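Local coordinates for protein Two-component response regulator yesN (PDB 3LSG) that probably binds specific DNA sequences as a two-component response regulator and controls transcription through this C-terminal AraC-type helix-turn-helix domain, at residues K55-A60 with T88-Y93. Sequence-based numbering, arbitrary orientation.
Sequences KRMEKA and TKFKKY. With PO4 (phosphate ion), chain F.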
ATOM      1  N   LYS A  55       5.723  -4.440  11.186  1.00 21.96           N
ATOM      2  CA  LYS A  55       6.155  -5.835  11.236  1.00 26.21           C
ATOM      3  C   LYS A  55       7.113  -6.173  10.087  1.00 23.73           C
ATOM      4  O   LYS A  55       8.113  -6.868  10.275  1.00 20.56           O
ATOM      5  CB  LYS A  55       4.949  -6.776  11.240  1.00 25.13           C
ATOM      6  CG  LYS A  55       4.083  -6.617  12.477  1.00 36.64           C
ATOM      7  CD  LYS A  55       4.597  -7.463  13.628  1.00 43.61           C
ATOM      8  CE  LYS A  55       4.423  -8.941  13.294  1.00 47.73           C
ATOM      9  NZ  LYS A  55       4.460  -9.810  14.503  1.00 51.95           N
ATOM     10  N   ARG A  56       6.796  -5.689   8.896  1.00 22.44           N
ATOM     11  CA  ARG A  56       7.633  -5.921   7.730  1.00 20.05           C
ATOM     12  C   ARG A  56       9.006  -5.227   7.807  1.00 16.47           C
ATOM     13  O   ARG A  56      10.016  -5.820   7.430  1.00 16.06           O
ATOM     14  CB  ARG A  56       6.887  -5.499   6.462  1.00 18.00           C
ATOM     15  CG  ARG A  56       5.601  -6.306   6.252  1.00 17.11           C
ATOM     16  CD  ARG A  56       4.799  -5.828   5.051  1.00 16.07           C
ATOM     17  NE  ARG A  56       3.950  -6.912   4.542  1.00 17.81           N
ATOM     18  CZ  ARG A  56       2.924  -6.732   3.720  1.00 22.98           C
ATOM     19  NH1 ARG A  56       2.596  -5.510   3.309  1.00 20.47           N
ATOM     20  NH2 ARG A  56       2.229  -7.776   3.307  1.00 20.07           N
HETATM   21  N   MSE A  57       9.035  -3.988   8.290  1.00 19.43           N
HETATM   22  CA  MSE A  57      10.294  -3.260   8.448  1.00 17.44           C
HETATM   23  C   MSE A  57      11.194  -3.899   9.512  1.00 18.77           C
HETATM   24  O   MSE A  57      12.416  -3.987   9.352  1.00 20.63           O
HETATM   25  CB  MSE A  57      10.027  -1.790   8.815  1.00 17.21           C
HETATM   26  CG  MSE A  57       9.355  -0.961   7.713  1.00 20.38           C
HETATM   27 SE   MSE A  57      10.289  -0.986   5.990  0.85 31.77          SE
HETATM   28  CE  MSE A  57       9.545  -2.572   5.134  1.00 23.97           C
ATOM     29  N   GLU A  58      10.589  -4.338  10.610  1.00 18.86           N
ATOM     30  CA  GLU A  58      11.359  -4.992  11.649  1.00 20.16           C
ATOM     31  C   GLU A  58      11.985  -6.284  11.134  1.00 23.98           C
ATOM     32  O   GLU A  58      13.139  -6.568  11.433  1.00 23.92           O
ATOM     33  CB  GLU A  58      10.512  -5.201  12.911  1.00 29.62           C
ATOM     34  CG  GLU A  58      10.224  -3.865  13.615  1.00 32.45           C
ATOM     35  CD  GLU A  58       9.209  -3.942  14.757  1.00 37.97           C
ATOM     36  OE1 GLU A  58       8.504  -4.967  14.904  1.00 35.44           O
ATOM     37  OE2 GLU A  58       9.111  -2.945  15.505  1.00 37.09           O
ATOM     38  N   LYS A  59      11.243  -7.042  10.330  1.00 19.73           N
ATOM     39  CA  LYS A  59      11.790  -8.249   9.722  1.00 18.34           C
ATOM     40  C   LYS A  59      12.872  -7.878   8.695  1.00 16.31           C
ATOM     41  O   LYS A  59      13.893  -8.540   8.605  1.00 21.07           O
ATOM     42  CB  LYS A  59      10.683  -9.080   9.075  1.00 21.37           C
ATOM     43  CG  LYS A  59      11.121 -10.412   8.471  1.00 20.43           C
ATOM     44  CD  LYS A  59      11.895 -11.258   9.477  1.00 33.11           C
ATOM     45  CE  LYS A  59      11.961 -12.731   9.037  1.00 37.81           C
ATOM     46  NZ  LYS A  59      12.675 -13.586  10.026  1.00 45.93           N
ATOM     47  N   ALA A  60      12.667  -6.793   7.954  1.00 18.62           N
ATOM     48  CA  ALA A  60      13.658  -6.357   6.979  1.00 19.96           C
ATOM     49  C   ALA A  60      14.964  -6.036   7.696  1.00 22.93           C
ATOM     50  O   ALA A  60      16.045  -6.450   7.271  1.00 21.38           O
ATOM     51  CB  ALA A  60      13.156  -5.153   6.224  1.00 18.77           C
ATOM     52  N   THR A  88      11.793   2.470  -0.789  1.00 18.68           N
ATOM     53  CA  THR A  88      11.196   3.745  -0.412  1.00 24.50           C
ATOM     54  C   THR A  88      10.502   3.693   0.952  1.00 25.65           C
ATOM     55  O   THR A  88      10.571   4.662   1.713  1.00 22.16           O
ATOM     56  CB  THR A  88      10.201   4.286  -1.463  1.00 34.37           C
ATOM     57  OG1 THR A  88       9.017   3.480  -1.464  1.00 41.06           O
ATOM     58  CG2 THR A  88      10.827   4.296  -2.849  1.00 34.28           C
ATOM     59  N   LYS A  89       9.832   2.583   1.264  1.00 19.97           N
ATOM     60  CA  LYS A  89       9.181   2.468   2.571  1.00 19.91           C
ATOM     61  C   LYS A  89      10.241   2.359   3.670  1.00 19.78           C
ATOM     62  O   LYS A  89      10.122   2.986   4.718  1.00 16.90           O
ATOM     63  CB  LYS A  89       8.225   1.260   2.624  1.00 22.59           C
ATOM     64  CG  LYS A  89       6.924   1.427   1.825  1.00 24.77           C
ATOM     65  CD  LYS A  89       6.062   2.534   2.422  1.00 32.51           C
ATOM     66  CE  LYS A  89       4.650   2.518   1.871  1.00 37.15           C
ATOM     67  NZ  LYS A  89       3.900   3.743   2.284  1.00 39.77           N
ATOM     68  N   PHE A  90      11.275   1.550   3.424  1.00 16.97           N
ATOM     69  CA  PHE A  90      12.339   1.348   4.391  1.00 19.55           C
ATOM     70  C   PHE A  90      13.005   2.685   4.704  1.00 19.08           C
ATOM     71  O   PHE A  90      13.270   3.011   5.867  1.00 21.40           O
ATOM     72  CB  PHE A  90      13.383   0.370   3.837  1.00 19.38           C
ATOM     73  CG  PHE A  90      14.412  -0.050   4.851  1.00 24.10           C
ATOM     74  CD1 PHE A  90      14.287  -1.255   5.532  1.00 18.82           C
ATOM     75  CD2 PHE A  90      15.500   0.762   5.128  1.00 17.30           C
ATOM     76  CE1 PHE A  90      15.242  -1.646   6.483  1.00 18.71           C
ATOM     77  CE2 PHE A  90      16.458   0.373   6.060  1.00 20.27           C
ATOM     78  CZ  PHE A  90      16.325  -0.823   6.745  1.00 19.46           C
ATOM     79  N   LYS A  91      13.286   3.457   3.661  1.00 16.54           N
ATOM     80  CA  LYS A  91      13.956   4.729   3.847  1.00 21.70           C
ATOM     81  C   LYS A  91      13.071   5.712   4.618  1.00 24.90           C
ATOM     82  O   LYS A  91      13.555   6.520   5.389  1.00 23.39           O
ATOM     83  CB  LYS A  91      14.386   5.344   2.513  1.00 23.03           C
ATOM     84  CG  LYS A  91      15.164   6.650   2.725  1.00 31.08           C
ATOM     85  CD  LYS A  91      15.832   7.155   1.465  1.00 41.15           C
ATOM     86  CE  LYS A  91      16.579   8.448   1.755  1.00 43.60           C
ATOM     87  NZ  LYS A  91      17.057   9.112   0.519  1.00 45.11           N
ATOM     88  N   LYS A  92      11.770   5.655   4.406  1.00 18.85           N
ATOM     89  CA  LYS A  92      10.883   6.537   5.169  1.00 19.98           C
ATOM     90  C   LYS A  92      10.818   6.084   6.620  1.00 25.99           C
ATOM     91  O   LYS A  92      10.730   6.908   7.537  1.00 25.00           O
ATOM     92  CB  LYS A  92       9.480   6.567   4.564  1.00 25.94           C
ATOM     93  CG  LYS A  92       9.382   7.400   3.294  1.00 32.92           C
ATOM     94  CD  LYS A  92       7.937   7.809   3.042  1.00 46.99           C
ATOM     95  CE  LYS A  92       7.722   8.280   1.615  1.00 53.95           C
ATOM     96  NZ  LYS A  92       7.732   7.142   0.656  1.00 57.22           N
ATOM     97  N   TYR A  93      10.879   4.770   6.831  1.00 24.35           N
ATOM     98  CA  TYR A  93      10.766   4.218   8.180  1.00 22.17           C
ATOM     99  C   TYR A  93      12.066   4.402   8.994  1.00 24.31           C
ATOM    100  O   TYR A  93      12.043   4.845  10.156  1.00 20.58           O
ATOM    101  CB  TYR A  93      10.339   2.738   8.113  1.00 21.90           C
ATOM    102  CG  TYR A  93       9.897   2.152   9.444  1.00 21.96           C
ATOM    103  CD1 TYR A  93       8.557   2.189   9.840  1.00 22.78           C
ATOM    104  CD2 TYR A  93      10.814   1.578  10.301  1.00 20.34           C
ATOM    105  CE1 TYR A  93       8.152   1.651  11.059  1.00 29.90           C
ATOM    106  CE2 TYR A  93      10.430   1.047  11.516  1.00 25.33           C
ATOM    107  CZ  TYR A  93       9.098   1.078  11.892  1.00 32.89           C
ATOM    108  OH  TYR A  93       8.728   0.545  13.109  1.00 34.21           O
TER
HETATM  109  P   PO4 F   1       0.635   2.217   1.227  1.00 38.39           P
HETATM  110  O1  PO4 F   1       0.301   1.588   2.551  1.00 41.54           O
HETATM  111  O2  PO4 F   1      -0.621   2.616   0.497  1.00 43.82           O
HETATM  112  O3  PO4 F   1       1.480   3.446   1.477  1.00 34.31           O
HETATM  113  O4  PO4 F   1       1.399   1.225   0.387  1.00 44.24           O
HETATM  114  O   HOH W   1      10.460  -0.698  14.771  1.00 32.07           O
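This contact belongs to the AraC-type DNA-binding domain, in which a long helix joins two helix-turn-helix units. Here the linker, helix 48-66, meets helix 83-94, which follows helix 71-77. In this family that order matches the recognition helix of the second unit. The short segments cross almost at right angles, with their axes 10.6 Å apart. Selenomethionine M57 packs against both F90 and Y93 of helix 83-94. Its CB lies over one face of the Y93 ring, 3.9 Å from the centroid and 17° off the normal, a CH-pi contact. M57 CG lies over the same ring, 3.6 Å from Y93 CG, near where the ring joins its CB. The chain then bends at chi2 (-54°), and SE reaches the backbone of helix 83-94, 3.5 Å from F90 CA. SE also makes oblique Met-aromatic contacts with both rings. F90 has CG anti to its backbone N (chi1 -172°), which carries the ring toward A60. The methyl of A60 meets the ring edge near its plane, 4.1 Å from F90 CE1. F86 also touches M57 and A60, and Y101 packs edge-to-face with F90. K89 starts toward the linker, but its end turns away to a phosphate ion, probably from the crystallisation liquor. K89 NZ donates to phosphate O3 at 2.6 Å. The same ion is hydrogen-bonded to Y85 of this chain and to Y85 and K89 of the second subunit. At the other margin, E58 OE2 accepts a bond from Q54 NE2. A water in the plane of the Y93 ring links E58 OE2 to Y93 OH, 2.7 Å from each oxygen.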